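Local coordinates for protein aminopeptidase C (Lactobacillus rhamnosus, PDB 4K7C) that probably removes single residues from the amino ends of peptides as a hexameric cysteine aminopeptidase of the papain-like, bleomycin hydrolase type, at residues 38-42 with 43-47; 108-111 with 112-116; 146-149 with 150-154; 266-269 with 270-273; 306-310 with 311-315. All coordinates share one frame; numbering follows the deposited sequence.

Interaction 1: residues 38-42 with 43-47. With GOL (glycerol), chain B.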
loop_
_atom_site.group_PDB
_atom_site.type_symbol
_atom_site.label_atom_id
_atom_site.label_comp_id
_atom_site.label_asym_id
_atom_site.label_seq_id
_atom_site.Cartn_x
_atom_site.Cartn_y
_atom_site.Cartn_z
ATOM N N THR A 38 -21.917 -12.206 -8.622
ATOM C CA THR A 38 -23.322 -12.024 -9.068
ATOM C C THR A 38 -24.284 -13.003 -8.375
ATOM O O THR A 38 -25.332 -12.684 -7.903
ATOM C CB THR A 38 -23.428 -12.094 -10.631
ATOM O OG1 THR A 38 -22.598 -11.061 -11.180
ATOM C CG2 THR A 38 -24.900 -11.901 -11.003
ATOM N N ALA A 39 -23.842 -14.231 -8.216
ATOM C CA ALA A 39 -24.630 -15.321 -7.702
ATOM C C ALA A 39 -24.650 -15.556 -6.205
ATOM O O ALA A 39 -25.446 -16.374 -5.761
ATOM C CB ALA A 39 -24.124 -16.604 -8.343
ATOM N N GLU A 40 -23.805 -14.856 -5.438
ATOM C CA GLU A 40 -23.608 -15.184 -4.014
ATOM C C GLU A 40 -24.885 -14.718 -3.235
ATOM O O GLU A 40 -25.501 -13.690 -3.534
ATOM C CB GLU A 40 -22.322 -14.588 -3.495
ATOM C CG GLU A 40 -22.028 -15.093 -2.094
ATOM C CD GLU A 40 -20.570 -15.005 -1.682
ATOM O OE1 GLU A 40 -19.744 -14.660 -2.565
ATOM O OE2 GLU A 40 -20.294 -15.369 -0.468
ATOM N N ASN A 41 -25.296 -15.597 -2.342
ATOM C CA ASN A 41 -26.594 -15.600 -1.677
ATOM C C ASN A 41 -26.459 -15.310 -0.190
ATOM O O ASN A 41 -25.976 -16.146 0.624
ATOM C CB ASN A 41 -27.135 -16.986 -1.898
ATOM C CG ASN A 41 -28.472 -17.218 -1.273
ATOM O OD1 ASN A 41 -29.197 -16.330 -0.809
ATOM N ND2 ASN A 41 -28.781 -18.441 -1.188
ATOM N N THR A 42 -26.983 -14.165 0.188
ATOM C CA THR A 42 -26.976 -13.718 1.553
ATOM C C THR A 42 -27.820 -14.651 2.469
ATOM O O THR A 42 -27.507 -14.769 3.628
ATOM C CB THR A 42 -27.417 -12.297 1.612
ATOM O OG1 THR A 42 -26.407 -11.533 0.966
ATOM C CG2 THR A 42 -27.549 -11.816 3.013
ATOM N N ASP A 43 -28.812 -15.338 1.950
ATOM C CA ASP A 43 -29.570 -16.341 2.787
ATOM C C ASP A 43 -28.637 -17.440 3.374
ATOM O O ASP A 43 -28.823 -17.943 4.477
ATOM C CB ASP A 43 -30.653 -17.046 2.021
ATOM C CG ASP A 43 -31.778 -16.073 1.528
ATOM O OD1 ASP A 43 -31.800 -14.918 1.943
ATOM O OD2 ASP A 43 -32.582 -16.470 0.663
ATOM N N SER A 44 -27.664 -17.821 2.567
ATOM C CA SER A 44 -26.650 -18.759 3.042
ATOM C C SER A 44 -25.817 -18.140 4.151
ATOM O O SER A 44 -25.498 -18.815 5.199
ATOM C CB SER A 44 -25.794 -19.207 1.908
ATOM O OG SER A 44 -24.727 -20.030 2.310
ATOM N N LYS A 45 -25.338 -16.934 3.923
ATOM C CA LYS A 45 -24.627 -16.255 4.994
ATOM C C LYS A 45 -25.388 -16.219 6.330
ATOM O O LYS A 45 -24.783 -16.398 7.431
ATOM C CB LYS A 45 -24.240 -14.853 4.580
ATOM C CG LYS A 45 -23.257 -14.786 3.373
ATOM C CD LYS A 45 -23.020 -13.348 2.877
ATOM C CE LYS A 45 -22.092 -13.330 1.693
ATOM N NZ LYS A 45 -21.879 -11.960 1.166
ATOM N N VAL A 46 -26.692 -15.935 6.266
ATOM C CA VAL A 46 -27.515 -15.981 7.457
ATOM C C VAL A 46 -27.549 -17.393 8.093
ATOM O O VAL A 46 -27.344 -17.517 9.313
ATOM C CB VAL A 46 -28.906 -15.371 7.191
ATOM C CG1 VAL A 46 -29.889 -15.575 8.337
ATOM C CG2 VAL A 46 -28.727 -13.870 6.797
ATOM N N ALA A 47 -27.785 -18.412 7.282
ATOM C CA ALA A 47 -27.904 -19.798 7.756
ATOM C C ALA A 47 -26.609 -20.309 8.324
ATOM O O ALA A 47 -26.627 -21.176 9.155
ATOM C CB ALA A 47 -28.384 -20.705 6.608
HETATM C C1 GOL B . -20.204 -11.232 -3.205
HETATM O O1 GOL B . -19.219 -12.035 -3.774
HETATM C C2 GOL B . -19.776 -10.810 -1.844
HETATM O O2 GOL B . -19.901 -11.892 -0.905
HETATM C C3 GOL B . -20.734 -9.657 -1.586
HETATM O O3 GOL B . -20.914 -9.461 -0.225
HETATM O O HOH W 1 -24.203 -12.165 -0.615
#
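An N-cap opens the short helix 42-47: Asn41 OD1 accepts from Asp43 N at 3.0 Å, answering an amide in the first turn that no preceding carbonyl of the helix can serve. Asparagine suits the place because its short amide folds back on the backbone; CG lies anti to the backbone N (chi1 179°), and the donor approaches OD1 from above the carbonyl plane, 59° out of it. The other half of the amide, ND2, donates to Asn335 O. The regular helical bond follows from Val46 N to Thr42 O, 3.0 Å.

On the flank, the extended Lys45 chain crosses Glu40 at about a right angle. Its CE lies 3.5 Å from Glu40 OE2, while NZ stays 4.1 Å from that oxygen, beyond a salt bridge. A glycerol, probably from the crystallisation liquor, links the charges instead: Lys45 NZ donates to its O2 and its O1 donates to Glu40 OE1, each 2.9 Å long. Water 1 ties Lys45 NZ to Thr42 OG1.

Met31 of the second subunit packs on Thr42, and Ser44 OG bonds Asp333. Helix 23-39 ends just before the cap, and Lys45 rests on Ile331 of strand 331-332.

Interaction 2: residues 108-111 with 112-116; sequences SNYF and YENVL
The ring of Tyr110 meets the amide of Asn114 one turn on, ND2 lying 3.3 Å from CE2 of Tyr110 with the ring and amide planes 85° apart. Between the same two residues Asn114 N donates to Tyr110 O at 2.9 Å. The three companion backbone bonds are as regular: Tyr112 N to Ser108 O, Glu113 N to Asn109 O and Val115 N to Phe111 O. Ser108 O has a second neighbour, for it stands 3.3 Å above one face of the Tyr112 ring, offset toward its rim.

All of this is one unbroken piece of helix 96-117, an i to i+4 pattern packed against helices 170-192 and 197-219. Helix 197-219 supplies two polar partners: Tyr112 OH bonds Asp211, and Lys204 bridges Glu113 OE2 and also donates to Asn109 OD1. Ser108 OG turns back to Lys104 O within its own helix. Asn109 ND2 reaches Ala3 O of the fourth subunit, so one amide serves both the fold and the assembly.

On the apolar side Val115 CG2 sits over the face of Phe111, 3.8 Å from the ring centroid, a CH-pi contact; with CG anti to the backbone N (chi1 173°), Phe111 leans along the helix toward it and meets Leu131 and Leu132 of helix 126-133.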
loop_
_atom_site.group_PDB
_atom_site.type_symbol
_atom_site.label_atom_id
_atom_site.label_comp_id
_atom_site.label_asym_id
_atom_site.label_seq_id
_atom_site.Cartn_x
_atom_site.Cartn_y
_atom_site.Cartn_z
ATOM N N SER A 108 10.686 -39.716 -3.142
ATOM C CA SER A 108 11.767 -39.848 -4.123
ATOM C C SER A 108 12.129 -41.346 -4.330
ATOM O O SER A 108 12.019 -41.884 -5.442
ATOM C CB SER A 108 12.980 -38.939 -3.736
ATOM O OG SER A 108 12.654 -37.515 -3.622
ATOM N N ASN A 109 12.334 -42.045 -3.226
ATOM C CA ASN A 109 12.536 -43.489 -3.202
ATOM C C ASN A 109 11.329 -44.299 -3.704
ATOM O O ASN A 109 11.502 -45.243 -4.516
ATOM C CB ASN A 109 12.843 -43.927 -1.773
ATOM C CG ASN A 109 13.303 -45.379 -1.708
ATOM O OD1 ASN A 109 14.317 -45.699 -2.352
ATOM N ND2 ASN A 109 12.619 -46.190 -0.975
ATOM N N TYR A 110 10.146 -43.917 -3.230
ATOM C CA TYR A 110 8.901 -44.492 -3.764
ATOM C C TYR A 110 8.791 -44.415 -5.268
ATOM O O TYR A 110 8.543 -45.434 -5.905
ATOM C CB TYR A 110 7.647 -43.909 -3.058
ATOM C CG TYR A 110 6.475 -44.847 -3.029
ATOM C CD1 TYR A 110 6.254 -45.637 -1.928
ATOM C CD2 TYR A 110 5.575 -44.931 -4.062
ATOM C CE1 TYR A 110 5.197 -46.492 -1.833
ATOM C CE2 TYR A 110 4.499 -45.819 -3.979
ATOM C CZ TYR A 110 4.340 -46.606 -2.874
ATOM O OH TYR A 110 3.291 -47.485 -2.714
ATOM N N PHE A 111 9.079 -43.238 -5.841
ATOM C CA PHE A 111 9.078 -43.032 -7.264
ATOM C C PHE A 111 10.096 -43.955 -7.974
ATOM O O PHE A 111 9.776 -44.581 -8.979
ATOM C CB PHE A 111 9.365 -41.552 -7.578
ATOM C CG PHE A 111 9.551 -41.273 -9.043
ATOM C CD1 PHE A 111 8.465 -41.051 -9.883
ATOM C CD2 PHE A 111 10.823 -41.158 -9.554
ATOM C CE1 PHE A 111 8.695 -40.786 -11.234
ATOM C CE2 PHE A 111 11.066 -40.939 -10.868
ATOM C CZ PHE A 111 9.986 -40.723 -11.743
ATOM N N TYR A 112 11.307 -44.042 -7.450
ATOM C CA TYR A 112 12.329 -44.865 -8.094
ATOM C C TYR A 112 11.861 -46.329 -8.103
ATOM O O TYR A 112 12.112 -47.066 -9.075
ATOM C CB TYR A 112 13.645 -44.759 -7.395
ATOM C CG TYR A 112 14.298 -43.412 -7.420
ATOM C CD1 TYR A 112 14.235 -42.573 -8.541
ATOM C CD2 TYR A 112 15.046 -42.955 -6.321
ATOM C CE1 TYR A 112 14.904 -41.346 -8.598
ATOM C CE2 TYR A 112 15.722 -41.734 -6.356
ATOM C CZ TYR A 112 15.624 -40.888 -7.461
ATOM O OH TYR A 112 16.280 -39.643 -7.548
ATOM N N GLU A 113 11.255 -46.766 -7.028
ATOM C CA GLU A 113 10.825 -48.168 -6.929
ATOM C C GLU A 113 9.678 -48.397 -7.920
ATOM O O GLU A 113 9.564 -49.486 -8.546
ATOM C CB GLU A 113 10.453 -48.547 -5.486
ATOM C CG GLU A 113 11.680 -48.696 -4.582
ATOM C CD GLU A 113 12.568 -49.849 -5.032
ATOM O OE1 GLU A 113 11.950 -50.887 -5.443
ATOM O OE2 GLU A 113 13.819 -49.727 -4.996
ATOM N N ASN A 114 8.823 -47.399 -8.078
ATOM C CA ASN A 114 7.748 -47.488 -9.102
ATOM C C ASN A 114 8.255 -47.527 -10.520
ATOM O O ASN A 114 7.710 -48.280 -11.375
ATOM C CB ASN A 114 6.681 -46.402 -8.904
ATOM C CG ASN A 114 5.691 -46.767 -7.815
ATOM O OD1 ASN A 114 5.492 -47.938 -7.523
ATOM N ND2 ASN A 114 5.041 -45.760 -7.202
ATOM N N VAL A 115 9.305 -46.760 -10.802
ATOM C CA VAL A 115 9.933 -46.763 -12.062
ATOM C C VAL A 115 10.603 -48.131 -12.347
ATOM O O VAL A 115 10.520 -48.647 -13.496
ATOM C CB VAL A 115 11.056 -45.686 -12.157
ATOM C CG1 VAL A 115 11.852 -45.841 -13.395
ATOM C CG2 VAL A 115 10.421 -44.279 -12.191
ATOM N N LEU A 116 11.282 -48.672 -11.347
ATOM C CA LEU A 116 11.893 -50.010 -11.467
ATOM C C LEU A 116 10.788 -51.085 -11.789
ATOM O O LEU A 116 10.953 -51.874 -12.705
ATOM C CB LEU A 116 12.709 -50.345 -10.222
ATOM C CG LEU A 116 14.010 -49.552 -10.241
ATOM C CD1 LEU A 116 14.746 -49.703 -8.926
ATOM C CD2 LEU A 116 14.947 -49.928 -11.369
#

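Interaction 3: residues 146-149 with 150-154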
loop_
_atom_site.group_PDB
_atom_site.type_symbol
_atom_site.label_atom_id
_atom_site.label_comp_id
_atom_site.label_asym_id
_atom_site.label_seq_id
_atom_site.Cartn_x
_atom_site.Cartn_y
_atom_site.Cartn_z
ATOM N N SER A 146 0.608 -40.959 8.735
ATOM C CA SER A 146 0.939 -41.949 9.760
ATOM C C SER A 146 2.221 -42.686 9.508
ATOM O O SER A 146 3.039 -42.830 10.439
ATOM C CB SER A 146 -0.197 -42.950 9.964
ATOM O OG SER A 146 -1.165 -42.267 10.615
ATOM N N ALA A 147 2.415 -43.148 8.281
ATOM C CA ALA A 147 3.612 -43.856 7.927
ATOM C C ALA A 147 4.842 -43.030 8.283
ATOM O O ALA A 147 5.848 -43.564 8.785
ATOM C CB ALA A 147 3.657 -44.195 6.454
ATOM N N LEU A 148 4.776 -41.712 8.000
ATOM C CA LEU A 148 5.873 -40.835 8.310
ATOM C C LEU A 148 6.115 -40.692 9.780
ATOM O O LEU A 148 7.262 -40.767 10.196
ATOM C CB LEU A 148 5.680 -39.419 7.681
ATOM C CG LEU A 148 5.710 -39.431 6.153
ATOM C CD1 LEU A 148 5.122 -38.129 5.628
ATOM C CD2 LEU A 148 7.117 -39.622 5.634
ATOM N N ILE A 149 5.049 -40.596 10.567
ATOM C CA ILE A 149 5.178 -40.399 11.987
ATOM C C ILE A 149 5.694 -41.671 12.662
ATOM O O ILE A 149 6.484 -41.592 13.599
ATOM C CB ILE A 149 3.875 -39.855 12.505
ATOM C CG1 ILE A 149 3.835 -38.361 12.064
ATOM C CG2 ILE A 149 3.762 -39.908 14.033
ATOM C CD1 ILE A 149 2.632 -37.738 12.572
ATOM N N GLU A 150 5.214 -42.823 12.173
ATOM C CA GLU A 150 5.688 -44.112 12.673
ATOM C C GLU A 150 7.190 -44.218 12.476
ATOM O O GLU A 150 7.878 -44.691 13.355
ATOM C CB GLU A 150 4.964 -45.266 11.994
ATOM C CG GLU A 150 3.542 -45.308 12.533
ATOM C CD GLU A 150 2.686 -46.340 11.872
ATOM O OE1 GLU A 150 1.930 -46.971 12.628
ATOM O OE2 GLU A 150 2.749 -46.477 10.631
ATOM N N LYS A 151 7.702 -43.782 11.349
ATOM C CA LYS A 151 9.110 -44.016 11.047
ATOM C C LYS A 151 10.029 -42.915 11.652
ATOM O O LYS A 151 11.206 -43.196 12.035
ATOM C CB LYS A 151 9.303 -44.133 9.557
ATOM C CG LYS A 151 10.739 -44.362 9.150
ATOM C CD LYS A 151 10.809 -44.724 7.674
ATOM C CE LYS A 151 12.173 -45.231 7.352
ATOM N NZ LYS A 151 12.185 -45.687 5.960
ATOM N N TYR A 152 9.509 -41.679 11.715
ATOM C CA TYR A 152 10.319 -40.495 12.022
ATOM C C TYR A 152 9.985 -39.617 13.198
ATOM O O TYR A 152 10.769 -38.724 13.611
ATOM C CB TYR A 152 10.421 -39.621 10.787
ATOM C CG TYR A 152 11.122 -40.268 9.618
ATOM C CD1 TYR A 152 12.513 -40.450 9.633
ATOM C CD2 TYR A 152 10.440 -40.612 8.451
ATOM C CE1 TYR A 152 13.199 -41.028 8.543
ATOM C CE2 TYR A 152 11.110 -41.155 7.341
ATOM C CZ TYR A 152 12.476 -41.419 7.381
ATOM O OH TYR A 152 13.159 -41.966 6.325
ATOM N N GLY A 153 8.837 -39.870 13.755
ATOM C CA GLY A 153 8.272 -39.090 14.844
ATOM C C GLY A 153 7.906 -37.687 14.467
ATOM O O GLY A 153 7.473 -37.475 13.343
ATOM N N ILE A 154 7.995 -36.773 15.396
ATOM C CA ILE A 154 7.593 -35.398 15.144
ATOM C C ILE A 154 8.367 -34.516 16.112
ATOM O O ILE A 154 8.897 -34.969 17.142
ATOM C CB ILE A 154 6.023 -35.215 15.214
ATOM C CG1 ILE A 154 5.537 -33.917 14.486
ATOM C CG2 ILE A 154 5.477 -35.264 16.646
ATOM C CD1 ILE A 154 6.010 -33.758 13.042
#
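Tyr152 turns the edge of its ring to Leu148 O, which lies near the ring plane and 3.6 Å from CD2, while the same oxygen takes the hydrogen of Tyr152 N at 2.9 Å. Leu148 O also receives a weak bond from Lys151 N, whose better acceptor is Ala147 O at 3.2 Å. Glu150 N points nearly straight at Ser146 O (2.8 Å, N-H...O angle 168°), and Glu150 CG passes 3.3 Å from Ser146 O. Leu148 CD2 and Tyr152 CD2 are in loose apolar contact at 4.5 Å.

These bonds close helix 142-152. Its last amide bond in this run, Gly153 N to Ile149 O at 2.9 Å, comes just where the chain leaves helical angles with a positive phi of 66°, a conformation that glycine adopts readily because it has no side chain. Ile149 packs on Phe249 of helix 245-253 and Met79 of helix 70-87, where a branched apolar side chain suits a buried site.

Farther out, polar partners fix the long side chains. Glu150 makes a salt bridge to Arg289. Lys151, extended along its whole length, carries NZ to a salt bridge with Glu106 and a hydrogen bond to Ile5 O of the fourth subunit; a long, flexible cation suits that span. Tyr152 OH also bonds Glu106, and its ring stacks with Trp102 of helix 96-117.

Interaction 4: residues 266-269 with 270-273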
loop_
_atom_site.group_PDB
_atom_site.type_symbol
_atom_site.label_atom_id
_atom_site.label_comp_id
_atom_site.label_asym_id
_atom_site.label_seq_id
_atom_site.Cartn_x
_atom_site.Cartn_y
_atom_site.Cartn_z
ATOM N N ALA A 266 -17.671 -42.960 -1.310
ATOM C CA ALA A 266 -17.548 -42.868 -2.720
ATOM C C ALA A 266 -18.675 -43.779 -3.319
ATOM O O ALA A 266 -18.518 -45.015 -3.402
ATOM C CB ALA A 266 -16.195 -43.286 -3.102
ATOM N N PRO A 267 -19.839 -43.196 -3.610
ATOM C CA PRO A 267 -21.034 -43.979 -3.857
ATOM C C PRO A 267 -21.141 -44.465 -5.319
ATOM O O PRO A 267 -22.168 -44.315 -5.970
ATOM C CB PRO A 267 -22.146 -43.026 -3.509
ATOM C CG PRO A 267 -21.577 -41.658 -3.874
ATOM C CD PRO A 267 -20.155 -41.754 -3.385
ATOM N N THR A 268 -20.093 -45.044 -5.802
ATOM C CA THR A 268 -20.016 -45.443 -7.196
ATOM C C THR A 268 -20.150 -46.948 -7.292
ATOM O O THR A 268 -19.991 -47.684 -6.301
ATOM C CB THR A 268 -18.744 -44.917 -7.860
ATOM O OG1 THR A 268 -17.592 -45.298 -7.122
ATOM C CG2 THR A 268 -18.820 -43.362 -8.017
ATOM N N ALA A 269 -20.508 -47.407 -8.481
ATOM C CA ALA A 269 -20.849 -48.843 -8.640
ATOM C C ALA A 269 -19.654 -49.790 -8.413
ATOM O O ALA A 269 -19.844 -50.929 -7.987
ATOM C CB ALA A 269 -21.452 -49.062 -10.012
ATOM N N ASP A 270 -18.447 -49.342 -8.708
ATOM C CA ASP A 270 -17.251 -50.168 -8.514
ATOM C C ASP A 270 -16.828 -50.275 -7.027
ATOM O O ASP A 270 -15.842 -50.941 -6.732
ATOM C CB ASP A 270 -16.073 -49.597 -9.330
ATOM C CG ASP A 270 -15.634 -48.174 -8.864
ATOM O OD1 ASP A 270 -16.532 -47.308 -8.593
ATOM O OD2 ASP A 270 -14.381 -47.892 -8.828
ATOM N N LYS A 271 -17.507 -49.557 -6.120
ATOM C CA LYS A 271 -17.097 -49.479 -4.715
ATOM C C LYS A 271 -18.206 -49.820 -3.745
ATOM O O LYS A 271 -18.728 -48.957 -3.015
ATOM C CB LYS A 271 -16.510 -48.088 -4.422
ATOM C CG LYS A 271 -15.351 -47.755 -5.280
ATOM C CD LYS A 271 -14.863 -46.336 -5.017
ATOM C CE LYS A 271 -13.501 -46.061 -5.683
ATOM N NZ LYS A 271 -13.551 -45.729 -7.125
ATOM N N PRO A 272 -18.587 -51.122 -3.680
ATOM C CA PRO A 272 -19.561 -51.422 -2.675
ATOM C C PRO A 272 -19.068 -51.095 -1.265
ATOM O O PRO A 272 -17.852 -51.180 -0.976
ATOM C CB PRO A 272 -19.785 -52.953 -2.817
ATOM C CG PRO A 272 -18.683 -53.455 -3.667
ATOM C CD PRO A 272 -18.244 -52.297 -4.510
ATOM N N TYR A 273 -20.033 -50.793 -0.430
ATOM C CA TYR A 273 -19.813 -50.367 0.944
ATOM C C TYR A 273 -19.350 -51.532 1.837
ATOM O O TYR A 273 -19.516 -52.730 1.500
ATOM C CB TYR A 273 -21.035 -49.751 1.503
ATOM C CG TYR A 273 -21.505 -48.475 0.820
ATOM C CD1 TYR A 273 -20.614 -47.422 0.565
ATOM C CD2 TYR A 273 -22.878 -48.282 0.483
ATOM C CE1 TYR A 273 -21.036 -46.238 -0.040
ATOM C CE2 TYR A 273 -23.298 -47.106 -0.137
ATOM C CZ TYR A 273 -22.356 -46.092 -0.393
ATOM O OH TYR A 273 -22.691 -44.904 -0.950
HETATM O O HOH W 2 -15.346 -43.486 -7.267
HETATM O O HOH W 3 -20.921 -47.531 -3.730
#
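Thr268 OG1 donates to Asp270 OD1 over 2.7 Å, meeting that oxygen nearly head-on to its C-O bond, and this is the tight heart of the contact. Thr268 OG1 and Asp270 CG both lie between the backbone N and the carbonyl carbon (chi1 54° and 64°), which lays the side chains side by side, pointing the same way. Threonine offers here a hydroxyl on a short branch, close enough to reach the carboxylate two residues on, and the aspartate has a second oxygen to spare: Lys271 NZ comes to OD2 on its syn side, 2.9 Å away, in a salt bridge. The lysine gets there by running its aliphatic chain past Thr268, CD 3.6 Å from OG1 and 3.8 Å from Ala266 CB, then bending at its last torsion. Asp440 provides NZ with a second carboxylate, and water 2 links NZ to Thr268 OG1. Thr268 and Pro267 pack on helix 351-356.

The backbone here is a type I beta turn from Thr268 to Lys271, closed by Lys271 N to Thr268 O at 3.1 Å; it follows an inverse gamma turn centred on Pro267, in the loop joining strands 260-264 and 275-279. Proline suits that centre because its ring already restricts phi.

Toward Pro272 and Tyr273 contacts are sparser. Water 3, near Thr268 O and Lys271 O, lies over one face of the Tyr273 ring. Tyr273 touches Pro267 chiefly through its hydroxyl, OH 3.2 Å from CB.

Interaction 5: residues 306-310 with 311-315; sequences IKQLK and AGESV
With CG set anti to the backbone N (chi1 -174°) and the chain extended beyond it, Gln308 runs off the helix toward the loop that leads into strand 315-319, where its amide reaches the backbone. NE2 donates to Ser314 O at 3.1 Å; the oxygen lies in the amide plane of Gln308, while the donor stands 36° out of the plane of the Ser314 carbonyl. Glutamine suits the place because its other end is used as well: OE1 accepts from Ser414 N of strand 408-414, and NE2 has a further partner in a bound glycerol.

Val315 CG2 packs obliquely against this arm, 3.8 Å from Gln308 CG, and also meets Leu309 CG at 4.1 Å. Leu309 takes a different first torsion, CG beside the backbone N (chi1 -66°), and puts CD2 3.5 Å from Glu313 O. The side chain of Glu313 crosses that of Gln308 at about a right angle, its OE1 bonded to Tyr417 OH.

Two backbone bonds turn the chain back on the last helical turn: Glu313 N to Gln308 O, 3.1 Å, and Gly312 N to Leu309 O, 2.9 Å. Gly312 has a positive phi, and glycine suits it because it brings no CB to crowd Ala311 O. This is a Schellman motif, the classic C-terminal end of a helix, here closing helix 298-310 before strand 315-319 enters the sheet between strands 364-374 and 408-414.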
loop_
_atom_site.group_PDB
_atom_site.type_symbol
_atom_site.label_atom_id
_atom_site.label_comp_id
_atom_site.label_asym_id
_atom_site.label_seq_id
_atom_site.Cartn_x
_atom_site.Cartn_y
_atom_site.Cartn_z
ATOM N N ILE A 306 -19.862 -37.450 14.082
ATOM C CA ILE A 306 -20.536 -36.888 15.221
ATOM C C ILE A 306 -20.194 -37.551 16.585
ATOM O O ILE A 306 -19.987 -36.900 17.560
ATOM C CB ILE A 306 -22.057 -36.915 14.946
ATOM C CG1 ILE A 306 -22.378 -35.971 13.808
ATOM C CG2 ILE A 306 -22.853 -36.484 16.158
ATOM C CD1 ILE A 306 -23.759 -36.188 13.157
ATOM N N LYS A 307 -20.130 -38.879 16.582
ATOM C CA LYS A 307 -19.749 -39.668 17.749
ATOM C C LYS A 307 -18.340 -39.260 18.252
ATOM O O LYS A 307 -18.106 -38.964 19.451
ATOM C CB LYS A 307 -19.816 -41.147 17.360
ATOM C CG LYS A 307 -19.731 -42.049 18.553
ATOM C CD LYS A 307 -19.945 -43.497 18.142
ATOM C CE LYS A 307 -20.052 -44.383 19.381
ATOM N NZ LYS A 307 -20.001 -45.783 18.901
ATOM N N GLN A 308 -17.417 -39.119 17.329
ATOM C CA GLN A 308 -16.062 -38.708 17.657
ATOM C C GLN A 308 -16.038 -37.254 18.216
ATOM O O GLN A 308 -15.407 -36.951 19.250
ATOM C CB GLN A 308 -15.129 -38.935 16.443
ATOM C CG GLN A 308 -13.679 -38.678 16.721
ATOM C CD GLN A 308 -12.737 -39.433 15.819
ATOM O OE1 GLN A 308 -12.885 -40.644 15.618
ATOM N NE2 GLN A 308 -11.739 -38.728 15.272
ATOM N N LEU A 309 -16.726 -36.342 17.532
ATOM C CA LEU A 309 -16.880 -34.979 18.073
ATOM C C LEU A 309 -17.500 -34.921 19.473
ATOM O O LEU A 309 -17.037 -34.183 20.338
ATOM C CB LEU A 309 -17.670 -34.070 17.052
ATOM C CG LEU A 309 -16.877 -33.846 15.745
ATOM C CD1 LEU A 309 -17.791 -33.154 14.733
ATOM C CD2 LEU A 309 -15.622 -32.980 15.986
ATOM N N LYS A 310 -18.524 -35.744 19.716
ATOM C CA LYS A 310 -19.241 -35.702 20.978
ATOM C C LYS A 310 -18.335 -36.245 22.116
ATOM O O LYS A 310 -18.463 -35.854 23.272
ATOM C CB LYS A 310 -20.526 -36.501 20.877
ATOM C CG LYS A 310 -21.684 -35.811 20.216
ATOM C CD LYS A 310 -22.873 -36.768 20.247
ATOM C CE LYS A 310 -24.147 -36.055 19.937
ATOM N NZ LYS A 310 -25.228 -37.065 19.768
ATOM N N ALA A 311 -17.354 -37.078 21.742
ATOM C CA ALA A 311 -16.313 -37.527 22.644
ATOM C C ALA A 311 -15.189 -36.558 22.886
ATOM O O ALA A 311 -14.301 -36.866 23.636
ATOM C CB ALA A 311 -15.761 -38.847 22.146
ATOM N N GLY A 312 -15.168 -35.406 22.203
ATOM C CA GLY A 312 -14.187 -34.374 22.437
ATOM C C GLY A 312 -12.977 -34.493 21.523
ATOM O O GLY A 312 -11.952 -33.864 21.743
ATOM N N GLU A 313 -13.102 -35.221 20.414
ATOM C CA GLU A 313 -11.962 -35.398 19.527
ATOM C C GLU A 313 -12.314 -34.870 18.119
ATOM O O GLU A 313 -13.371 -35.206 17.560
ATOM C CB GLU A 313 -11.656 -36.864 19.389
ATOM C CG GLU A 313 -11.178 -37.510 20.719
ATOM C CD GLU A 313 -11.310 -39.055 20.785
ATOM O OE1 GLU A 313 -11.721 -39.762 19.811
ATOM O OE2 GLU A 313 -11.029 -39.584 21.880
ATOM N N SER A 314 -11.391 -34.095 17.595
ATOM C CA SER A 314 -11.451 -33.535 16.245
ATOM C C SER A 314 -11.280 -34.586 15.154
ATOM O O SER A 314 -10.817 -35.737 15.382
ATOM C CB SER A 314 -10.417 -32.377 16.161
ATOM O OG SER A 314 -9.074 -32.803 16.175
ATOM N N VAL A 315 -11.712 -34.275 13.969
ATOM C CA VAL A 315 -11.769 -35.285 12.936
ATOM C C VAL A 315 -11.110 -34.801 11.629
ATOM O O VAL A 315 -11.627 -33.843 11.003
ATOM C CB VAL A 315 -13.254 -35.689 12.635
ATOM C CG1 VAL A 315 -13.364 -36.728 11.564
ATOM C CG2 VAL A 315 -14.020 -36.191 13.878
#

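Overall arrangement
The five contacts follow one another along the chain, each a local turn or helix segment, and none touches another. Interactions 2 and 3 come nearest, about 7 Å between closest atoms; helix 96-117, which carries interaction 2, also supplies some of the residues on which interaction 3 leans, and both meet the fourth subunit. Interaction 1 lies on the opposite side of the chain's centre from both, about 48 Å and 43 Å away between centres, and touches the second and third subunits. Interactions 4 and 5, about 26 Å apart between centres, touch no other chain: interaction 4 links two strands, interaction 5 a helix to a strand. Of the five, then, interactions 1 to 3 touch other subunits.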